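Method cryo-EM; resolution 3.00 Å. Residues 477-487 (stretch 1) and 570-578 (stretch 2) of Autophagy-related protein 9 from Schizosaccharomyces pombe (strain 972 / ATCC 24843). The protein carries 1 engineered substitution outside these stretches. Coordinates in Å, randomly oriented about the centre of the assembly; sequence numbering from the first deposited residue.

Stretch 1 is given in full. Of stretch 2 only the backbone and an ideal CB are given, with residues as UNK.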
ATOM      1  N   GLU A 477      -6.514   2.596  29.383  1.00 16.59           N
ATOM      2  CA  GLU A 477      -7.114   1.948  28.220  1.00 16.59           C
ATOM      3  C   GLU A 477      -6.191   0.885  27.653  1.00 16.59           C
ATOM      4  O   GLU A 477      -6.604  -0.256  27.436  1.00 16.59           O
ATOM      5  CB  GLU A 477      -7.443   2.973  27.143  1.00 16.59           C
ATOM      6  CG  GLU A 477      -8.518   3.968  27.512  1.00 16.59           C
ATOM      7  CD  GLU A 477      -8.709   5.021  26.445  1.00 16.59           C
ATOM      8  OE1 GLU A 477      -8.102   4.886  25.362  1.00 16.59           O
ATOM      9  OE2 GLU A 477      -9.460   5.986  26.688  1.00 16.59           O
ATOM     10  N   ARG A 478      -4.935   1.240  27.402  1.00 13.47           N
ATOM     11  CA  ARG A 478      -4.051   0.287  26.748  1.00 13.47           C
ATOM     12  C   ARG A 478      -3.551  -0.805  27.676  1.00 13.47           C
ATOM     13  O   ARG A 478      -3.004  -1.795  27.192  1.00 13.47           O
ATOM     14  CB  ARG A 478      -2.862   0.999  26.112  1.00 13.47           C
ATOM     15  CG  ARG A 478      -1.618   1.029  26.942  1.00 13.47           C
ATOM     16  CD  ARG A 478      -0.439   1.352  26.072  1.00 13.47           C
ATOM     17  NE  ARG A 478       0.582   2.097  26.787  1.00 13.47           N
ATOM     18  CZ  ARG A 478       1.548   1.533  27.491  1.00 13.47           C
ATOM     19  NH1 ARG A 478       1.618   0.221  27.579  1.00 13.47           N
ATOM     20  NH2 ARG A 478       2.438   2.281  28.110  1.00 13.47           N
ATOM     21  N   ILE A 479      -3.716  -0.665  28.983  1.00 13.98           N
ATOM     22  CA  ILE A 479      -3.407  -1.765  29.884  1.00 13.98           C
ATOM     23  C   ILE A 479      -4.599  -2.693  30.045  1.00 13.98           C
ATOM     24  O   ILE A 479      -4.439  -3.911  30.061  1.00 13.98           O
ATOM     25  CB  ILE A 479      -2.917  -1.223  31.240  1.00 13.98           C
ATOM     26  CG1 ILE A 479      -1.448  -0.828  31.144  1.00 13.98           C
ATOM     27  CG2 ILE A 479      -3.102  -2.240  32.329  1.00 13.98           C
ATOM     28  CD1 ILE A 479      -0.564  -1.865  30.514  1.00 13.98           C
ATOM     29  N   ASN A 480      -5.812  -2.148  30.150  1.00 20.07           N
ATOM     30  CA  ASN A 480      -6.994  -2.998  30.176  1.00 20.07           C
ATOM     31  C   ASN A 480      -7.156  -3.767  28.877  1.00 20.07           C
ATOM     32  O   ASN A 480      -7.613  -4.911  28.890  1.00 20.07           O
ATOM     33  CB  ASN A 480      -8.241  -2.164  30.449  1.00 20.07           C
ATOM     34  CG  ASN A 480      -8.264  -1.600  31.843  1.00 20.07           C
ATOM     35  OD1 ASN A 480      -7.686  -2.167  32.762  1.00 20.07           O
ATOM     36  ND2 ASN A 480      -8.941  -0.476  32.013  1.00 20.07           N
ATOM     37  N   ASP A 481      -6.789  -3.168  27.754  1.00 20.19           N
ATOM     38  CA  ASP A 481      -6.850  -3.876  26.487  1.00 20.19           C
ATOM     39  C   ASP A 481      -5.752  -4.902  26.326  1.00 20.19           C
ATOM     40  O   ASP A 481      -5.595  -5.447  25.237  1.00 20.19           O
ATOM     41  CB  ASP A 481      -6.800  -2.879  25.330  1.00 20.19           C
ATOM     42  CG  ASP A 481      -8.153  -2.264  25.029  1.00 20.19           C
ATOM     43  OD1 ASP A 481      -9.180  -2.926  25.277  1.00 20.19           O
ATOM     44  OD2 ASP A 481      -8.190  -1.121  24.530  1.00 20.19           O
ATOM     45  N   SER A 482      -4.987  -5.182  27.374  1.00 17.03           N
ATOM     46  CA  SER A 482      -3.895  -6.136  27.318  1.00 17.03           C
ATOM     47  C   SER A 482      -4.117  -7.362  28.180  1.00 17.03           C
ATOM     48  O   SER A 482      -3.328  -8.304  28.091  1.00 17.03           O
ATOM     49  CB  SER A 482      -2.589  -5.477  27.763  1.00 17.03           C
ATOM     50  OG  SER A 482      -1.791  -6.399  28.468  1.00 17.03           O
ATOM     51  N   TYR A 483      -5.148  -7.374  29.018  1.00 17.26           N
ATOM     52  CA  TYR A 483      -5.348  -8.505  29.908  1.00 17.26           C
ATOM     53  C   TYR A 483      -5.796  -9.743  29.151  1.00 17.26           C
ATOM     54  O   TYR A 483      -5.457 -10.859  29.547  1.00 17.26           O
ATOM     55  CB  TYR A 483      -6.357  -8.153  30.989  1.00 17.26           C
ATOM     56  CG  TYR A 483      -5.781  -7.326  32.102  1.00 17.26           C
ATOM     57  CD1 TYR A 483      -4.723  -7.787  32.849  1.00 17.26           C
ATOM     58  CD2 TYR A 483      -6.308  -6.095  32.414  1.00 17.26           C
ATOM     59  CE1 TYR A 483      -4.204  -7.044  33.864  1.00 17.26           C
ATOM     60  CE2 TYR A 483      -5.793  -5.349  33.431  1.00 17.26           C
ATOM     61  CZ  TYR A 483      -4.740  -5.825  34.150  1.00 17.26           C
ATOM     62  OH  TYR A 483      -4.219  -5.077  35.171  1.00 17.26           O
ATOM     63  N   ALA A 484      -6.544  -9.573  28.061  1.00 17.59           N
ATOM     64  CA  ALA A 484      -6.897 -10.720  27.232  1.00 17.59           C
ATOM     65  C   ALA A 484      -5.652 -11.360  26.637  1.00 17.59           C
ATOM     66  O   ALA A 484      -5.475 -12.582  26.691  1.00 17.59           O
ATOM     67  CB  ALA A 484      -7.857 -10.288  26.130  1.00 17.59           C
ATOM     68  N   ALA A 485      -4.766 -10.538  26.079  1.00 17.31           N
ATOM     69  CA  ALA A 485      -3.531 -11.049  25.508  1.00 17.31           C
ATOM     70  C   ALA A 485      -2.658 -11.703  26.567  1.00 17.31           C
ATOM     71  O   ALA A 485      -2.027 -12.729  26.310  1.00 17.31           O
ATOM     72  CB  ALA A 485      -2.779  -9.923  24.814  1.00 17.31           C
ATOM     73  N   ALA A 486      -2.606 -11.128  27.769  1.00 16.73           N
ATOM     74  CA  ALA A 486      -1.757 -11.701  28.807  1.00 16.73           C
ATOM     75  C   ALA A 486      -2.315 -13.022  29.315  1.00 16.73           C
ATOM     76  O   ALA A 486      -1.558 -13.972  29.559  1.00 16.73           O
ATOM     77  CB  ALA A 486      -1.600 -10.711  29.951  1.00 16.73           C
ATOM     78  N   SER A 487      -3.634 -13.101  29.491  1.00 18.45           N
ATOM     79  CA  SER A 487      -4.249 -14.350  29.908  1.00 18.45           C
ATOM     80  C   SER A 487      -4.046 -15.427  28.864  1.00 18.45           C
ATOM     81  O   SER A 487      -3.835 -16.596  29.199  1.00 18.45           O
ATOM     82  CB  SER A 487      -5.737 -14.137  30.166  1.00 18.45           C
ATOM     83  OG  SER A 487      -5.942 -13.013  30.998  1.00 18.45           O
ATOM     84  N   UNK A 570       4.238 -11.602  21.529  1.00 26.86           N
ATOM     85  CA  UNK A 570       4.279 -10.398  20.710  1.00 26.86           C
ATOM     86  C   UNK A 570       2.939  -9.674  20.729  1.00 26.86           C
ATOM     87  O   UNK A 570       2.892  -8.438  20.730  1.00 26.86           O
ATOM     88  CB  UNK A 570       4.669 -10.746  19.272  1.00 26.86           C
ATOM     89  N   UNK A 571       1.836 -10.422  20.766  1.00 22.90           N
ATOM     90  CA  UNK A 571       0.524  -9.804  20.902  1.00 22.90           C
ATOM     91  C   UNK A 571       0.391  -9.065  22.226  1.00 22.90           C
ATOM     92  O   UNK A 571      -0.267  -8.025  22.289  1.00 22.90           O
ATOM     93  CB  UNK A 571      -0.575 -10.861  20.780  1.00 22.90           C
ATOM     94  N   UNK A 572       1.009  -9.582  23.290  1.00 18.75           N
ATOM     95  CA  UNK A 572       1.023  -8.867  24.566  1.00 18.75           C
ATOM     96  C   UNK A 572       1.857  -7.598  24.461  1.00 18.75           C
ATOM     97  O   UNK A 572       1.450  -6.521  24.912  1.00 18.75           O
ATOM     98  CB  UNK A 572       1.565  -9.764  25.680  1.00 18.75           C
ATOM     99  N   UNK A 573       3.050  -7.716  23.881  1.00 17.26           N
ATOM    100  CA  UNK A 573       3.984  -6.600  23.832  1.00 17.26           C
ATOM    101  C   UNK A 573       3.444  -5.470  22.971  1.00 17.26           C
ATOM    102  O   UNK A 573       3.790  -4.305  23.179  1.00 17.26           O
ATOM    103  CB  UNK A 573       5.342  -7.064  23.301  1.00 17.26           C
ATOM    104  N   UNK A 574       2.570  -5.771  22.011  1.00 17.77           N
ATOM    105  CA  UNK A 574       1.956  -4.679  21.267  1.00 17.77           C
ATOM    106  C   UNK A 574       1.116  -3.778  22.158  1.00 17.77           C
ATOM    107  O   UNK A 574       0.768  -2.669  21.742  1.00 17.77           O
ATOM    108  CB  UNK A 574       1.092  -5.237  20.134  1.00 17.77           C
ATOM    109  N   UNK A 575       0.773  -4.223  23.362  1.00 16.64           N
ATOM    110  CA  UNK A 575       0.045  -3.413  24.328  1.00 16.64           C
ATOM    111  C   UNK A 575       0.935  -2.910  25.449  1.00 16.64           C
ATOM    112  O   UNK A 575       0.906  -1.725  25.777  1.00 16.64           O
ATOM    113  CB  UNK A 575      -1.117  -4.216  24.915  1.00 16.64           C
ATOM    114  N   UNK A 576       1.718  -3.787  26.068  1.00 14.81           N
ATOM    115  CA  UNK A 576       2.542  -3.337  27.179  1.00 14.81           C
ATOM    116  C   UNK A 576       3.734  -2.512  26.724  1.00 14.81           C
ATOM    117  O   UNK A 576       4.288  -1.761  27.531  1.00 14.81           O
ATOM    118  CB  UNK A 576       3.028  -4.541  27.988  1.00 14.81           C
ATOM    119  N   UNK A 577       4.142  -2.630  25.462  1.00 15.17           N
ATOM    120  CA  UNK A 577       5.288  -1.917  24.906  1.00 15.17           C
ATOM    121  C   UNK A 577       6.569  -2.192  25.671  1.00 15.17           C
ATOM    122  O   UNK A 577       7.519  -1.414  25.589  1.00 15.17           O
ATOM    123  CB  UNK A 577       5.013  -0.412  24.892  1.00 15.17           C
ATOM    124  N   UNK A 578       6.627  -3.286  26.414  1.00 16.82           N
ATOM    125  CA  UNK A 578       7.749  -3.572  27.297  1.00 16.82           C
ATOM    126  C   UNK A 578       8.351  -4.909  26.910  1.00 16.82           C
ATOM    127  O   UNK A 578       7.778  -5.960  27.205  1.00 16.82           O
ATOM    128  CB  UNK A 578       7.314  -3.574  28.764  1.00 16.82           C
TER

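Position 570 lies in a helix, and its ideal CB has nothing of stretch 1 within 5.5 Å. Most helix-compatible residues would suit. It is Arg570, without contact there.

At 571 the CA-to-CB bond points sideways, with the ideal CB 4.7 Å from Ala485 CB. A side chain with an aliphatic start could graze that methyl. It is Arg571, whose CG lies 4.0 Å from Ala485 CB.

Position 572 is in register with Ala485, their CA atoms 5.1 Å apart. The ideal CB, pointing sideways, is 4.4 Å from Ala485 CB and 4.9 Å from Ala486 N. With a methyl as the nearest side chain, a compact apolar residue such as Ala, Val or Ile is plausible. Val572 occupies it with chi1 at t, placing CG2 3.7 Å from Ala485 CB and 3.3 Å from Ala485 O.

Position 573 points away and 574 is out of reach; neither ideal CB finds stretch 1 within 5.5 Å, so both are loosely specified, and they hold Ile573 and Thr574.

Position 575 points toward stretch 1. Its ideal CB is 3.4 Å from Ser482 CB, a tight approach, and 3.8 Å from Arg478 O. Branching at CB looks difficult, whereas Ala, Leu or a flat aromatic leaving along the surface seems reasonable. Phe575 takes chi1 m and lays one ring face under Ser482 CA and Asp481 O, the latter 3.3 Å from CE1; CE2 reaches within 4.2 Å of Ala485 CB. Whatever the side chain, the backbone serves Arg478: NH1 donates to Phe575 O at 2.7 Å, with that oxygen at the guanidinium edge.

At 576 CB points away, 5.0 Å from Arg478 NH1, 5.1 Å from Ile479 CD1 and 5.2 Å from Ser482 OG. These mixed surroundings admit small polar or apolar groups, such as Ser, Thr or Val. Thr576 sets CG2 3.8 Å from Ser482 OG, while its carbonyl O accepts a weak hydrogen bond from Arg478 NH1 at 3.3 Å.

Position 577 leaves helical geometry with positive phi (57°), which favours Gly or Asn. Its ideal CB is 4.4 Å from Arg478 NH1, so a flat or polar group could meet the guanidinium. His577 does so, ND1 lying over one guanidinium face, 3.8 Å from Arg478 CZ.

Position 578, extended at -123/106, has nothing of stretch 1 within 5.5 Å of its ideal CB and is unconstrained by it. Tyr578 fills it, its end leading away.

Stretch 2, residues 570-578: RRVITFTHY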
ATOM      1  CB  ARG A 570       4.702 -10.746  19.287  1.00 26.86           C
ATOM      2  CG  ARG A 570       6.185 -11.058  19.169  1.00 26.86           C
ATOM      3  CD  ARG A 570       6.606 -11.341  17.744  1.00 26.86           C
ATOM      4  NE  ARG A 570       6.310 -12.714  17.354  1.00 26.86           N
ATOM      5  CZ  ARG A 570       6.255 -13.139  16.098  1.00 26.86           C
ATOM      6  NH1 ARG A 570       6.467 -12.292  15.101  1.00 26.86           N
ATOM      7  NH2 ARG A 570       5.981 -14.408  15.836  1.00 26.86           N
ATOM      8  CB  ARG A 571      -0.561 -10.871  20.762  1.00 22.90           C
ATOM      9  CG  ARG A 571      -1.983 -10.382  20.903  1.00 22.90           C
ATOM     10  CD  ARG A 571      -2.365  -9.419  19.805  1.00 22.90           C
ATOM     11  NE  ARG A 571      -3.734  -8.939  19.960  1.00 22.90           N
ATOM     12  CZ  ARG A 571      -4.212  -7.841  19.387  1.00 22.90           C
ATOM     13  NH1 ARG A 571      -3.428  -7.094  18.624  1.00 22.90           N
ATOM     14  NH2 ARG A 571      -5.472  -7.483  19.583  1.00 22.90           N
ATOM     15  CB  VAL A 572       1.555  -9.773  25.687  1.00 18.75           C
ATOM     16  CG1 VAL A 572       1.641  -9.005  26.969  1.00 18.75           C
ATOM     17  CG2 VAL A 572       0.665 -10.954  25.860  1.00 18.75           C
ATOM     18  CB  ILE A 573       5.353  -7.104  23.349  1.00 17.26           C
ATOM     19  CG1 ILE A 573       5.963  -8.007  24.412  1.00 17.26           C
ATOM     20  CG2 ILE A 573       6.288  -5.968  23.073  1.00 17.26           C
ATOM     21  CD1 ILE A 573       7.276  -8.580  24.031  1.00 17.26           C
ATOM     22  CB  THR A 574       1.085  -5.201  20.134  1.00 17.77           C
ATOM     23  OG1 THR A 574       0.096  -6.088  20.661  1.00 17.77           O
ATOM     24  CG2 THR A 574       1.927  -5.923  19.115  1.00 17.77           C
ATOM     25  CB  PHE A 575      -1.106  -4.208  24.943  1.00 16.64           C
ATOM     26  CG  PHE A 575      -2.133  -4.658  23.963  1.00 16.64           C
ATOM     27  CD1 PHE A 575      -3.097  -3.791  23.508  1.00 16.64           C
ATOM     28  CD2 PHE A 575      -2.159  -5.962  23.527  1.00 16.64           C
ATOM     29  CE1 PHE A 575      -4.044  -4.215  22.620  1.00 16.64           C
ATOM     30  CE2 PHE A 575      -3.105  -6.386  22.643  1.00 16.64           C
ATOM     31  CZ  PHE A 575      -4.048  -5.512  22.189  1.00 16.64           C
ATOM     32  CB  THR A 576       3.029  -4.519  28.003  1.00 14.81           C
ATOM     33  OG1 THR A 576       3.944  -5.296  27.232  1.00 14.81           O
ATOM     34  CG2 THR A 576       1.870  -5.377  28.404  1.00 14.81           C
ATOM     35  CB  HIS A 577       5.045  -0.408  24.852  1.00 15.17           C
ATOM     36  CG  HIS A 577       3.880  -0.008  24.010  1.00 15.17           C
ATOM     37  ND1 HIS A 577       3.305   1.241  24.085  1.00 15.17           N
ATOM     38  CD2 HIS A 577       3.184  -0.685  23.072  1.00 15.17           C
ATOM     39  CE1 HIS A 577       2.300   1.313  23.234  1.00 15.17           C
ATOM     40  NE2 HIS A 577       2.205   0.160  22.605  1.00 15.17           N
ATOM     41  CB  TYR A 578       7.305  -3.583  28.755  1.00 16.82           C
ATOM     42  CG  TYR A 578       8.338  -4.117  29.707  1.00 16.82           C
ATOM     43  CD1 TYR A 578       9.432  -3.353  30.067  1.00 16.82           C
ATOM     44  CD2 TYR A 578       8.219  -5.379  30.251  1.00 16.82           C
ATOM     45  CE1 TYR A 578      10.371  -3.835  30.932  1.00 16.82           C
ATOM     46  CE2 TYR A 578       9.157  -5.864  31.118  1.00 16.82           C
ATOM     47  CZ  TYR A 578      10.229  -5.089  31.459  1.00 16.82           C
ATOM     48  OH  TYR A 578      11.169  -5.569  32.331  1.00 16.82           O
TER
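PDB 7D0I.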